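Local coordinates for protein adenine Deaminase (Enterococcus faecalis, PDB 2ICS) that is a two-zinc hydrolase of the metallo-dependent hydrolase superfamily that deacetylates acetyl-(R)-mandelate with very low efficiency in vitro, at residues D4-I9 with I24-I29; E95-F100 with Q144-F149; V241-H246 with A266-T271; T289-R294 with K354-P359; L331-I336 with K361-G366. All blocks are in the same frame, centred on the assembly; numbering follows the deposited sequence.

Contact 1 (D4-I9 with I24-I29)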
# COMPACT_ATOMS: atom_id res chain seq x y z
N ASP A 4 25.96 -23.20 -6.84
CA ASP A 4 26.19 -21.79 -7.27
C ASP A 4 24.93 -20.94 -7.22
O ASP A 4 23.87 -21.34 -7.69
CB ASP A 4 26.77 -21.75 -8.69
CG ASP A 4 28.27 -21.49 -8.71
OD1 ASP A 4 28.70 -20.43 -8.20
OD2 ASP A 4 29.02 -22.35 -9.23
N TYR A 5 25.08 -19.76 -6.64
CA TYR A 5 24.00 -18.79 -6.52
C TYR A 5 24.67 -17.44 -6.73
O TYR A 5 25.90 -17.37 -6.76
CB TYR A 5 23.38 -18.81 -5.12
CG TYR A 5 22.71 -20.10 -4.71
CD1 TYR A 5 21.64 -20.63 -5.44
CD2 TYR A 5 23.14 -20.80 -3.58
CE1 TYR A 5 21.01 -21.80 -5.05
CE2 TYR A 5 22.51 -21.97 -3.17
CZ TYR A 5 21.45 -22.47 -3.91
OH TYR A 5 20.83 -23.64 -3.51
N ASP A 6 23.88 -16.39 -6.87
CA ASP A 6 24.44 -15.05 -7.03
C ASP A 6 24.54 -14.41 -5.66
O ASP A 6 25.53 -13.77 -5.32
CB ASP A 6 23.56 -14.19 -7.94
CG ASP A 6 23.47 -14.74 -9.36
OD1 ASP A 6 24.53 -14.97 -9.97
OD2 ASP A 6 22.34 -14.92 -9.86
N LEU A 7 23.50 -14.59 -4.85
CA LEU A 7 23.47 -14.02 -3.52
C LEU A 7 22.93 -15.00 -2.50
O LEU A 7 22.02 -15.78 -2.78
CB LEU A 7 22.61 -12.75 -3.51
CG LEU A 7 22.58 -11.98 -2.18
CD1 LEU A 7 23.99 -11.51 -1.84
CD2 LEU A 7 21.63 -10.80 -2.28
N LEU A 8 23.50 -14.96 -1.31
CA LEU A 8 23.09 -15.85 -0.24
C LEU A 8 23.02 -15.04 1.05
O LEU A 8 23.95 -14.32 1.40
CB LEU A 8 24.11 -16.99 -0.10
CG LEU A 8 23.73 -18.17 0.79
CD1 LEU A 8 22.41 -18.77 0.33
CD2 LEU A 8 24.86 -19.21 0.73
N ILE A 9 21.89 -15.16 1.75
CA ILE A 9 21.68 -14.43 3.00
C ILE A 9 21.55 -15.44 4.14
O ILE A 9 20.65 -16.29 4.13
CB ILE A 9 20.40 -13.58 2.88
CG1 ILE A 9 20.52 -12.67 1.66
CG2 ILE A 9 20.21 -12.74 4.13
CD1 ILE A 9 19.20 -12.12 1.18
N ILE A 24 19.73 -16.58 -3.80
CA ILE A 24 19.25 -15.82 -4.95
C ILE A 24 20.10 -15.97 -6.21
O ILE A 24 21.34 -15.99 -6.15
CB ILE A 24 19.19 -14.31 -4.60
CG1 ILE A 24 18.19 -14.08 -3.47
CG2 ILE A 24 18.83 -13.50 -5.84
CD1 ILE A 24 18.22 -12.68 -2.89
N LYS A 25 19.44 -16.07 -7.36
CA LYS A 25 20.12 -16.18 -8.64
C LYS A 25 19.22 -15.67 -9.75
O LYS A 25 18.06 -16.07 -9.86
CB LYS A 25 20.54 -17.62 -8.93
CG LYS A 25 19.40 -18.55 -9.30
CD LYS A 25 19.93 -19.91 -9.73
CE LYS A 25 18.81 -20.82 -10.22
NZ LYS A 25 19.33 -22.12 -10.72
N GLU A 26 19.75 -14.77 -10.57
CA GLU A 26 19.00 -14.19 -11.69
C GLU A 26 17.79 -13.39 -11.22
O GLU A 26 16.67 -13.60 -11.69
CB GLU A 26 18.54 -15.30 -12.64
CG GLU A 26 19.68 -16.03 -13.32
CD GLU A 26 20.67 -15.08 -13.96
OE1 GLU A 26 20.25 -14.27 -14.81
OE2 GLU A 26 21.87 -15.15 -13.61
N LYS A 27 18.02 -12.46 -10.29
CA LYS A 27 16.95 -11.63 -9.75
C LYS A 27 15.77 -12.41 -9.16
O LYS A 27 14.73 -11.84 -8.87
CB LYS A 27 16.43 -10.67 -10.83
CG LYS A 27 17.37 -9.51 -11.17
CD LYS A 27 18.55 -9.95 -12.02
CE LYS A 27 18.13 -10.12 -13.48
NZ LYS A 27 17.67 -8.84 -14.09
N LYS A 28 15.94 -13.72 -8.98
CA LYS A 28 14.86 -14.53 -8.42
C LYS A 28 15.30 -15.33 -7.20
O LYS A 28 16.49 -15.56 -6.99
CB LYS A 28 14.32 -15.49 -9.49
CG LYS A 28 13.70 -14.80 -10.70
CD LYS A 28 13.35 -15.79 -11.80
CE LYS A 28 12.36 -16.84 -11.32
NZ LYS A 28 12.11 -17.89 -12.35
N ILE A 29 14.33 -15.74 -6.39
CA ILE A 29 14.61 -16.54 -5.20
C ILE A 29 14.84 -17.97 -5.66
O ILE A 29 13.93 -18.59 -6.23
CB ILE A 29 13.43 -16.51 -4.21
CG1 ILE A 29 13.24 -15.09 -3.68
CG2 ILE A 29 13.67 -17.51 -3.08
CD1 ILE A 29 12.05 -14.93 -2.76

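Contact 2 (E95-F100 with Q144-F149)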
# COMPACT_ATOMS: atom_id res chain seq x y z
N GLU A 95 -3.69 10.30 -19.83
CA GLU A 95 -2.99 11.37 -20.52
C GLU A 95 -1.59 11.71 -20.01
O GLU A 95 -0.82 12.37 -20.70
CB GLU A 95 -3.85 12.63 -20.52
CG GLU A 95 -5.15 12.50 -21.32
CD GLU A 95 -4.93 12.48 -22.82
OE1 GLU A 95 -4.43 13.49 -23.37
OE2 GLU A 95 -5.26 11.46 -23.47
N ASN A 96 -1.25 11.27 -18.80
CA ASN A 96 0.07 11.58 -18.26
C ASN A 96 0.81 10.40 -17.63
O ASN A 96 1.92 10.55 -17.14
CB ASN A 96 -0.02 12.75 -17.27
CG ASN A 96 -1.17 12.61 -16.28
OD1 ASN A 96 -2.01 11.70 -16.38
ND2 ASN A 96 -1.23 13.52 -15.32
N ILE A 97 0.20 9.22 -17.66
CA ILE A 97 0.83 8.05 -17.06
C ILE A 97 2.14 7.63 -17.75
O ILE A 97 3.04 7.07 -17.12
CB ILE A 97 -0.16 6.86 -17.05
CG1 ILE A 97 0.40 5.74 -16.19
CG2 ILE A 97 -0.44 6.40 -18.48
CD1 ILE A 97 -0.64 4.73 -15.76
N HIS A 98 2.25 7.92 -19.05
CA HIS A 98 3.46 7.58 -19.79
C HIS A 98 4.65 8.40 -19.30
O HIS A 98 5.75 7.87 -19.14
CB HIS A 98 3.24 7.80 -21.29
CG HIS A 98 2.63 6.62 -21.98
ND1 HIS A 98 3.35 5.50 -22.31
CD2 HIS A 98 1.35 6.38 -22.36
CE1 HIS A 98 2.55 4.61 -22.87
NE2 HIS A 98 1.33 5.12 -22.92
N GLU A 99 4.43 9.68 -19.07
CA GLU A 99 5.51 10.54 -18.58
C GLU A 99 5.95 10.03 -17.21
O GLU A 99 7.13 10.08 -16.87
CB GLU A 99 5.02 11.98 -18.46
CG GLU A 99 6.14 12.98 -18.24
CD GLU A 99 5.62 14.35 -17.85
OE1 GLU A 99 4.47 14.68 -18.23
OE2 GLU A 99 6.36 15.09 -17.16
N PHE A 100 4.99 9.54 -16.44
CA PHE A 100 5.26 9.00 -15.11
C PHE A 100 6.00 7.68 -15.24
O PHE A 100 6.98 7.43 -14.54
CB PHE A 100 3.94 8.82 -14.34
CG PHE A 100 4.07 8.14 -13.00
CD1 PHE A 100 5.24 8.26 -12.25
CD2 PHE A 100 3.02 7.39 -12.49
CE1 PHE A 100 5.35 7.65 -10.99
CE2 PHE A 100 3.11 6.78 -11.24
CZ PHE A 100 4.28 6.91 -10.48
N GLN A 144 -3.73 -1.41 -21.87
CA GLN A 144 -3.18 -2.25 -22.93
C GLN A 144 -1.79 -1.77 -23.34
O GLN A 144 -1.00 -2.53 -23.90
CB GLN A 144 -4.11 -2.24 -24.14
CG GLN A 144 -5.53 -2.68 -23.82
CD GLN A 144 -6.47 -2.60 -25.02
OE1 GLN A 144 -6.12 -2.04 -26.06
NE2 GLN A 144 -7.66 -3.17 -24.88
N GLU A 145 -1.50 -0.50 -23.05
CA GLU A 145 -0.22 0.09 -23.40
C GLU A 145 0.90 -0.18 -22.40
O GLU A 145 2.07 -0.29 -22.78
CB GLU A 145 -0.38 1.61 -23.59
CG GLU A 145 -1.05 1.99 -24.91
CD GLU A 145 -1.57 3.42 -24.92
OE1 GLU A 145 -0.81 4.35 -24.57
OE2 GLU A 145 -2.75 3.61 -25.28
N LEU A 146 0.55 -0.29 -21.12
CA LEU A 146 1.56 -0.55 -20.09
C LEU A 146 1.12 -1.65 -19.12
O LEU A 146 0.84 -1.38 -17.95
CB LEU A 146 1.84 0.75 -19.32
CG LEU A 146 2.34 1.94 -20.13
CD1 LEU A 146 2.30 3.20 -19.27
CD2 LEU A 146 3.75 1.68 -20.63
N PRO A 147 1.05 -2.90 -19.60
CA PRO A 147 0.65 -4.03 -18.76
C PRO A 147 1.64 -4.30 -17.63
O PRO A 147 1.26 -4.80 -16.57
CB PRO A 147 0.60 -5.20 -19.75
CG PRO A 147 0.42 -4.54 -21.08
CD PRO A 147 1.30 -3.34 -20.98
N ASP A 148 2.90 -3.96 -17.87
CA ASP A 148 3.95 -4.17 -16.87
C ASP A 148 4.00 -3.05 -15.84
O ASP A 148 4.87 -3.05 -14.96
CB ASP A 148 5.33 -4.25 -17.56
CG ASP A 148 5.37 -5.27 -18.69
OD1 ASP A 148 5.01 -6.45 -18.45
OD2 ASP A 148 5.78 -4.89 -19.81
N PHE A 149 3.08 -2.09 -15.93
CA PHE A 149 3.09 -0.98 -15.01
C PHE A 149 1.75 -0.72 -14.34
O PHE A 149 1.69 -0.51 -13.13
CB PHE A 149 3.54 0.29 -15.73
CG PHE A 149 3.73 1.47 -14.83
CD1 PHE A 149 4.74 1.48 -13.87
CD2 PHE A 149 2.88 2.57 -14.91
CE1 PHE A 149 4.91 2.57 -13.02
CE2 PHE A 149 3.03 3.67 -14.06
CZ PHE A 149 4.05 3.66 -13.11

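Contact 3 (V241-H246 with A266-T271)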
# COMPACT_ATOMS: atom_id res chain seq x y z
N VAL A 241 -11.79 -5.37 0.39
CA VAL A 241 -10.49 -5.25 1.04
C VAL A 241 -10.24 -3.88 1.70
O VAL A 241 -10.14 -2.86 1.02
CB VAL A 241 -9.36 -5.54 0.03
CG1 VAL A 241 -8.00 -5.55 0.74
CG2 VAL A 241 -9.61 -6.88 -0.64
N PHE A 242 -10.13 -3.88 3.03
CA PHE A 242 -9.89 -2.65 3.78
C PHE A 242 -8.40 -2.30 3.79
O PHE A 242 -7.57 -3.04 4.33
CB PHE A 242 -10.40 -2.81 5.21
CG PHE A 242 -11.89 -2.66 5.36
CD1 PHE A 242 -12.76 -3.16 4.38
CD2 PHE A 242 -12.44 -2.06 6.48
CE1 PHE A 242 -14.15 -3.05 4.53
CE2 PHE A 242 -13.83 -1.94 6.64
CZ PHE A 242 -14.68 -2.44 5.67
N ASP A 243 -8.07 -1.17 3.17
CA ASP A 243 -6.68 -0.71 3.07
C ASP A 243 -6.55 0.57 3.91
O ASP A 243 -7.40 1.45 3.82
CB ASP A 243 -6.36 -0.43 1.60
CG ASP A 243 -4.93 0.02 1.38
OD1 ASP A 243 -4.00 -0.80 1.49
OD2 ASP A 243 -4.75 1.22 1.07
N ILE A 244 -5.50 0.65 4.71
CA ILE A 244 -5.27 1.81 5.57
C ILE A 244 -5.13 3.17 4.86
O ILE A 244 -5.89 4.09 5.15
CB ILE A 244 -4.01 1.61 6.47
CG1 ILE A 244 -4.23 0.44 7.43
CG2 ILE A 244 -3.72 2.89 7.27
CD1 ILE A 244 -5.33 0.68 8.45
N GLY A 245 -4.16 3.30 3.95
CA GLY A 245 -3.96 4.56 3.26
C GLY A 245 -3.95 5.73 4.24
O GLY A 245 -4.67 6.70 4.05
N HIS A 246 -3.11 5.63 5.27
CA HIS A 246 -3.02 6.64 6.34
C HIS A 246 -3.25 8.07 5.89
O HIS A 246 -4.23 8.70 6.29
CB HIS A 246 -1.67 6.54 7.06
CG HIS A 246 -1.62 7.31 8.34
ND1 HIS A 246 -1.83 8.68 8.40
CD2 HIS A 246 -1.41 6.91 9.62
CE1 HIS A 246 -1.75 9.08 9.65
NE2 HIS A 246 -1.50 8.03 10.41
N ALA A 266 -7.61 -4.35 9.33
CA ALA A 266 -7.38 -3.96 7.95
C ALA A 266 -6.68 -5.11 7.24
O ALA A 266 -5.87 -5.83 7.84
CB ALA A 266 -6.52 -2.70 7.89
N ALA A 267 -6.99 -5.30 5.97
CA ALA A 267 -6.38 -6.37 5.19
C ALA A 267 -4.96 -6.00 4.79
O ALA A 267 -4.07 -6.85 4.70
CB ALA A 267 -7.22 -6.65 3.94
N SER A 268 -4.75 -4.71 4.53
CA SER A 268 -3.44 -4.22 4.13
C SER A 268 -3.16 -2.85 4.74
O SER A 268 -4.06 -2.03 4.94
CB SER A 268 -3.33 -4.15 2.60
OG SER A 268 -4.41 -3.42 2.03
N ILE A 269 -1.88 -2.63 5.02
CA ILE A 269 -1.41 -1.39 5.61
C ILE A 269 -0.65 -0.58 4.57
O ILE A 269 0.29 -1.08 3.94
CB ILE A 269 -0.50 -1.69 6.82
CG1 ILE A 269 -1.33 -2.38 7.91
CG2 ILE A 269 0.14 -0.42 7.36
CD1 ILE A 269 -0.49 -2.89 9.06
N SER A 270 -1.07 0.66 4.37
CA SER A 270 -0.44 1.56 3.40
C SER A 270 -0.36 2.96 3.99
O SER A 270 -1.04 3.28 4.97
CB SER A 270 -1.22 1.58 2.08
OG SER A 270 -2.57 1.96 2.29
N THR A 271 0.44 3.82 3.36
CA THR A 271 0.68 5.17 3.86
C THR A 271 -0.03 6.36 3.25
O THR A 271 -0.25 7.36 3.95
CB THR A 271 2.17 5.49 3.74
OG1 THR A 271 2.54 5.45 2.35
CG2 THR A 271 3.01 4.48 4.52

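Contact 4 (T289-R294 with K354-P359)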
# COMPACT_ATOMS: atom_id res chain seq x y z
N THR A 289 3.83 3.65 10.11
CA THR A 289 2.43 3.30 9.98
C THR A 289 2.24 1.91 10.58
O THR A 289 1.23 1.64 11.24
CB THR A 289 2.00 3.29 8.49
OG1 THR A 289 2.38 4.54 7.89
CG2 THR A 289 0.49 3.13 8.37
N MSE A 290 3.22 1.04 10.37
CA MSE A 290 3.17 -0.31 10.91
C MSE A 290 3.21 -0.27 12.45
O MSE A 290 2.53 -1.05 13.11
CB MSE A 290 4.36 -1.12 10.37
CG MSE A 290 4.30 -1.33 8.86
SE MSE A 290 6.00 -1.92 8.11
CE MSE A 290 6.06 -3.69 8.88
N GLU A 291 4.01 0.64 13.01
CA GLU A 291 4.11 0.78 14.45
C GLU A 291 2.80 1.31 15.03
O GLU A 291 2.50 1.08 16.20
CB GLU A 291 5.26 1.74 14.81
CG GLU A 291 6.61 1.31 14.26
CD GLU A 291 7.66 2.39 14.39
OE1 GLU A 291 7.28 3.58 14.39
OE2 GLU A 291 8.86 2.05 14.49
N LYS A 292 2.02 2.00 14.21
CA LYS A 292 0.73 2.52 14.68
C LYS A 292 -0.27 1.38 14.84
O LYS A 292 -1.04 1.36 15.80
CB LYS A 292 0.20 3.58 13.72
CG LYS A 292 1.00 4.88 13.76
CD LYS A 292 0.46 5.94 12.80
CE LYS A 292 1.33 7.19 12.86
NZ LYS A 292 1.00 8.18 11.79
N LEU A 293 -0.28 0.44 13.91
CA LEU A 293 -1.20 -0.68 14.05
C LEU A 293 -0.70 -1.64 15.12
O LEU A 293 -1.46 -2.45 15.65
CB LEU A 293 -1.38 -1.39 12.71
CG LEU A 293 -2.31 -0.46 11.92
CD1 LEU A 293 -1.78 -0.21 10.54
CD2 LEU A 293 -3.71 -1.06 11.91
N ARG A 294 0.59 -1.54 15.43
CA ARG A 294 1.16 -2.39 16.46
C ARG A 294 0.63 -1.87 17.79
O ARG A 294 0.19 -2.64 18.64
CB ARG A 294 2.69 -2.32 16.44
CG ARG A 294 3.36 -2.99 17.64
CD ARG A 294 2.84 -4.40 17.84
NE ARG A 294 3.47 -5.06 18.99
CZ ARG A 294 2.84 -5.93 19.78
NH1 ARG A 294 1.57 -6.25 19.55
NH2 ARG A 294 3.49 -6.49 20.79
N LYS A 354 5.64 1.23 22.08
CA LYS A 354 6.67 0.61 22.90
C LYS A 354 7.66 -0.15 22.02
O LYS A 354 8.74 -0.53 22.48
CB LYS A 354 6.04 -0.37 23.89
CG LYS A 354 5.05 0.24 24.87
CD LYS A 354 4.41 -0.84 25.73
CE LYS A 354 3.49 -0.25 26.79
NZ LYS A 354 4.23 0.64 27.72
N GLU A 355 7.30 -0.37 20.76
CA GLU A 355 8.17 -1.11 19.85
C GLU A 355 8.35 -0.41 18.50
O GLU A 355 7.39 0.11 17.92
CB GLU A 355 7.63 -2.52 19.65
CG GLU A 355 7.18 -3.19 20.96
CD GLU A 355 6.74 -4.63 20.78
OE1 GLU A 355 5.84 -4.90 19.95
OE2 GLU A 355 7.29 -5.50 21.47
N GLN A 356 9.58 -0.40 18.00
CA GLN A 356 9.91 0.23 16.73
C GLN A 356 10.51 -0.76 15.74
O GLN A 356 11.37 -1.57 16.10
CB GLN A 356 10.91 1.37 16.96
CG GLN A 356 10.36 2.57 17.71
CD GLN A 356 11.43 3.61 18.02
OE1 GLN A 356 12.21 3.98 17.14
NE2 GLN A 356 11.48 4.07 19.26
N ILE A 357 10.05 -0.70 14.49
CA ILE A 357 10.58 -1.59 13.46
C ILE A 357 11.46 -0.74 12.55
O ILE A 357 11.07 0.37 12.16
CB ILE A 357 9.43 -2.28 12.67
CG1 ILE A 357 10.02 -3.25 11.65
CG2 ILE A 357 8.53 -1.24 12.00
CD1 ILE A 357 9.00 -4.22 11.06
N ARG A 358 12.65 -1.24 12.23
CA ARG A 358 13.59 -0.50 11.40
C ARG A 358 14.33 -1.32 10.35
O ARG A 358 15.04 -2.27 10.69
CB ARG A 358 14.65 0.17 12.29
CG ARG A 358 14.09 1.02 13.41
CD ARG A 358 15.18 1.39 14.39
NE ARG A 358 14.65 2.14 15.53
CZ ARG A 358 15.39 2.55 16.56
NH1 ARG A 358 16.69 2.29 16.59
NH2 ARG A 358 14.83 3.22 17.55
N PRO A 359 14.20 -0.96 9.07
CA PRO A 359 14.90 -1.71 8.02
C PRO A 359 16.38 -1.34 8.05
O PRO A 359 16.72 -0.17 8.20
CB PRO A 359 14.21 -1.22 6.75
CG PRO A 359 13.90 0.20 7.07
CD PRO A 359 13.37 0.11 8.49
O HOH W 1 4.52 -0.12 17.80

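Contact 5 (L331-I336 with K361-G366)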
# COMPACT_ATOMS: atom_id res chain seq x y z
N LEU A 331 13.56 -8.41 -0.80
CA LEU A 331 13.52 -8.71 0.63
C LEU A 331 13.79 -7.48 1.47
O LEU A 331 14.45 -6.54 1.03
CB LEU A 331 14.57 -9.76 1.00
CG LEU A 331 14.52 -11.16 0.40
CD1 LEU A 331 14.99 -11.13 -1.06
CD2 LEU A 331 15.44 -12.06 1.21
N THR A 332 13.27 -7.49 2.69
CA THR A 332 13.49 -6.40 3.61
C THR A 332 14.08 -7.05 4.84
O THR A 332 13.56 -8.05 5.35
CB THR A 332 12.17 -5.68 3.96
OG1 THR A 332 11.58 -5.16 2.76
CG2 THR A 332 12.44 -4.53 4.92
N ILE A 333 15.21 -6.51 5.29
CA ILE A 333 15.92 -7.01 6.45
C ILE A 333 15.81 -5.91 7.49
O ILE A 333 16.15 -4.75 7.22
CB ILE A 333 17.39 -7.31 6.07
CG1 ILE A 333 17.40 -8.28 4.88
CG2 ILE A 333 18.14 -7.90 7.24
CD1 ILE A 333 18.77 -8.68 4.39
N PHE A 334 15.34 -6.27 8.68
CA PHE A 334 15.10 -5.28 9.71
C PHE A 334 15.25 -5.78 11.14
O PHE A 334 15.50 -6.96 11.39
CB PHE A 334 13.68 -4.77 9.54
CG PHE A 334 12.64 -5.86 9.58
CD1 PHE A 334 12.04 -6.23 10.78
CD2 PHE A 334 12.31 -6.57 8.42
CE1 PHE A 334 11.13 -7.29 10.84
CE2 PHE A 334 11.41 -7.64 8.47
CZ PHE A 334 10.82 -8.00 9.68
N THR A 335 15.07 -4.85 12.07
CA THR A 335 15.14 -5.14 13.50
C THR A 335 13.88 -4.59 14.14
O THR A 335 13.23 -3.70 13.59
CB THR A 335 16.34 -4.44 14.19
OG1 THR A 335 16.20 -3.02 14.05
CG2 THR A 335 17.67 -4.88 13.59
N ILE A 336 13.54 -5.13 15.30
CA ILE A 336 12.38 -4.69 16.06
C ILE A 336 12.93 -4.48 17.47
O ILE A 336 13.49 -5.40 18.06
CB ILE A 336 11.27 -5.77 16.08
CG1 ILE A 336 10.73 -5.99 14.67
CG2 ILE A 336 10.14 -5.34 17.01
CD1 ILE A 336 9.66 -7.05 14.57
N LYS A 361 18.63 -3.27 5.84
CA LYS A 361 19.07 -3.68 4.51
C LYS A 361 17.85 -3.93 3.65
O LYS A 361 16.84 -4.45 4.13
CB LYS A 361 19.93 -4.94 4.55
CG LYS A 361 21.39 -4.70 4.86
CD LYS A 361 22.23 -5.94 4.61
CE LYS A 361 23.72 -5.66 4.76
NZ LYS A 361 24.05 -5.17 6.12
N THR A 362 17.93 -3.57 2.38
CA THR A 362 16.83 -3.77 1.46
C THR A 362 17.36 -4.35 0.16
O THR A 362 18.27 -3.79 -0.45
CB THR A 362 16.10 -2.44 1.18
OG1 THR A 362 15.68 -1.85 2.43
CG2 THR A 362 14.88 -2.67 0.31
N ILE A 363 16.80 -5.48 -0.24
CA ILE A 363 17.23 -6.14 -1.46
C ILE A 363 16.13 -6.02 -2.49
O ILE A 363 14.96 -6.30 -2.21
CB ILE A 363 17.53 -7.63 -1.21
CG1 ILE A 363 18.60 -7.76 -0.13
CG2 ILE A 363 17.99 -8.29 -2.51
CD1 ILE A 363 18.92 -9.18 0.23
N ILE A 364 16.51 -5.62 -3.70
CA ILE A 364 15.57 -5.45 -4.79
C ILE A 364 16.09 -6.14 -6.04
O ILE A 364 17.18 -5.81 -6.53
CB ILE A 364 15.37 -3.95 -5.11
CG1 ILE A 364 14.91 -3.21 -3.85
CG2 ILE A 364 14.36 -3.80 -6.24
CD1 ILE A 364 14.60 -1.72 -4.06
N GLY A 365 15.31 -7.08 -6.56
CA GLY A 365 15.69 -7.81 -7.74
C GLY A 365 17.06 -8.43 -7.59
O GLY A 365 17.79 -8.59 -8.57
N GLY A 366 17.43 -8.77 -6.36
CA GLY A 366 18.72 -9.38 -6.12
C GLY A 366 19.82 -8.39 -5.78
O GLY A 366 20.92 -8.80 -5.40

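Contact 1 (D4-I9 with I24-I29)
The peptide carbonyl of I24 is the flat group where the strands meet. D6 N approaches I24 O in the carbonyl plane at 2.7 Å. L7 N reaches the same I24 O at 2.9 Å, tilted 27° from that plane. D6 and L7 thus both face I24, which makes a classic beta bulge. Y5 CB also lies beside this oxygen, 3.6 Å from I24 O. The return bond, from I24 N to L7 O, is 2.6 Å long and completes the antiparallel hydrogen-bonded pair of L7 and I24.

The side chains of L7 and I24 lie side by side and point the same way, with L7 CB 3.9 Å from I24 CB. L7 CG is anti to the backbone N (chi1 -175°), beside the carbonyl carbon. Farther out, L7 CD2 meets I24 CD1 at 3.9 Å. The D6 carboxylate turns to the K25-K28 type I' turn and accepts from E26 N, but the position of OD2 is less certain.

The contact belongs to the hairpin of strands 5-13 and 19-25, at the end where the turn leads into strand 28-33. Y5 touches A30 and A31 on that strand. L7 and I9 pack on I363 of strand 350-364. On the other side of strand 5-13, the backbone of L8 bonds to E42 and I44.

Contact 2 (E95-F100 with Q144-F149)
The nearest backbone approach is between H98 and L146, whose CA atoms are 8.4 Å apart, so side chains make this contact. H98 makes the polar contact. Its NE2 donates to E145 OE1 at 2.8 Å, with an angle of 155° at the hydrogen. The carboxylate oxygen is met on its anti side. The H98 ring and the E145 carboxylate are nearly coplanar, 18° apart, although the two side chains cross at about a right angle. E145 reaches the ring edge with a chain extended beyond CG.

L146 covers one face of the same ring. Its CD1 lies 4.0 Å from the H98 ring centroid, a CH-pi contact, and is offset toward the rim. The bond at the ring edge and the methyl over the face together restrict the imidazole.

Helices 97-105 and 136-145 are neighbours on the outside of the TIM barrel. The contact uses the start of helix 97-105 and the end of helix 136-145, which leads to strand 150-152. Just after helix 136-145, F149 turns its edge to the face of F100 in a T-shaped stack, with centroids 5.4 Å apart and planes at 81°. The nearest atoms are F149 CZ and F100 CE2, at 3.8 Å. I97 CG1 sits at the F149 ring edge, 4.0 Å from F149 CE2. Deeper in, F100 and F149 both rest on V111 of strand 110-114, and the F100 ring also meets F64.

Contact 3 (V241-H246 with A266-T271)
In the barrel wall beside the zinc site, D243 binds two serines of the neighbouring segment, S268 and S270. Each carboxylate oxygen takes one hydroxyl. S268 OG donates to D243 OD1 at 2.7 Å, on the anti lone pair. S270 OG donates to D243 OD2 at 2.6 Å, from above the carboxylate plane. With CG anti to the backbone N (chi1 -178°), the D243 carboxylate is set beside the two hydroxyls. S270 OG in turn accepts from G245 N at 2.7 Å, so it ties the carboxylate to the chain just beyond.

The two segments run side by side in the same direction, as neighbours do in a TIM barrel. Segment 266-271 probably stands in for the last barrel strand, and the zinc ligand D272 follows directly. The S270 side chain also touches the zinc ligand H60.

Backbone bonds and one apolar contact join the rest. F242 O accepts from both A267 N and S268 N, while I244 N donates to S268 O. I244 CD1 packs on A266 CB at 3.6 Å. H246 N donates to S270 O at 3.1 Å.

Contact 4 (T289-R294 with K354-P359)
R294 grips E355 side-on in a salt bridge, with NE and NH2 both donating to OE1. R294 NE lies 2.6 Å from E355 OE1, nearly along the C-O axis. R294 NH2 lies 3.0 Å from E355 OE1, above the carboxylate plane. OE1 is in the guanidinium plane, but the two flat groups are turned 44° against each other. W300 NE1 also bonds to OE1.

The contact sets helix 286-296 on the barrel side against strand 350-364 of the mixed sheet. The axes of helix segment 289-294 and strand segment 355-359 approach to 8.2 Å and run roughly antiparallel, at 152°. E291 extends from the helix to the strand. Its OE2 accepts from I357 N at 3.0 Å with its anti lone pair, and its OE1 forms a salt bridge with K341. A water donates to both E291 O and E355 O, bridging the two backbones.

Further along, the selenomethionine M290 crosses I357 obliquely. The M290 chain is bent at chi3 (69°), and its CE lies 3.7 Å from I357 CD1. I357 CG2 packs on E291 CG at 3.9 Å.

Contact 5 (L331-I336 with K361-G366)
L331 pairs with I363 and I333 with K361 in an antiparallel beta hairpin formed by strands 331-344 and 350-364. Four backbone bonds hold the ladder. L331 and I363 exchange two, each 2.9 Å between N and O. I333 N to K361 O is 2.9 Å, and K361 N to I333 O is 3.2 Å. The non-hydrogen-bonded pair T332 and T362 lies between them.

L331, I333, K361 and I363 share one face. The I333 and K361 side chains lie side by side there, with I333 CB 3.8 Å from K361 CB. The I333 CD1 methyl reaches I363 CD1 at 4.2 Å, where the two chains cross.

Outside this shell, I9 of strand 5-13 touches L331, and L46 and T50 touch I333. This face of the hairpin, part of the seven-stranded sheet, packs against the N-terminal sheet. The threonine face turns to the other side. The backbone of T332 pairs with S53 of strand 51-61, and its OG1 is hydrogen-bonded to G82 O and W56 N.

Overall arrangement
Contact 3 lies nearest the active site: from G245 it is about 7 Å to the nearest zinc ion and about 9 Å to the bound adenine. Contact 2 lies farther off, its F100 side chain about 12 Å from a zinc ion and about 8 Å from the side chain of the zinc ligand H62. Contacts 3 and 4 touch (centres 15 Å apart): I269 packs on T289 and L293, and T271 on T289. Contacts 4 and 5 share strand 350-364, with centres 16 Å apart, and I357 meets F334 between them. Contact 5 also touches contact 1, at 14 Å between centres. Contacts 3, 4, 5 and 1 thus form a chain from the zinc site to the N-terminal sheet.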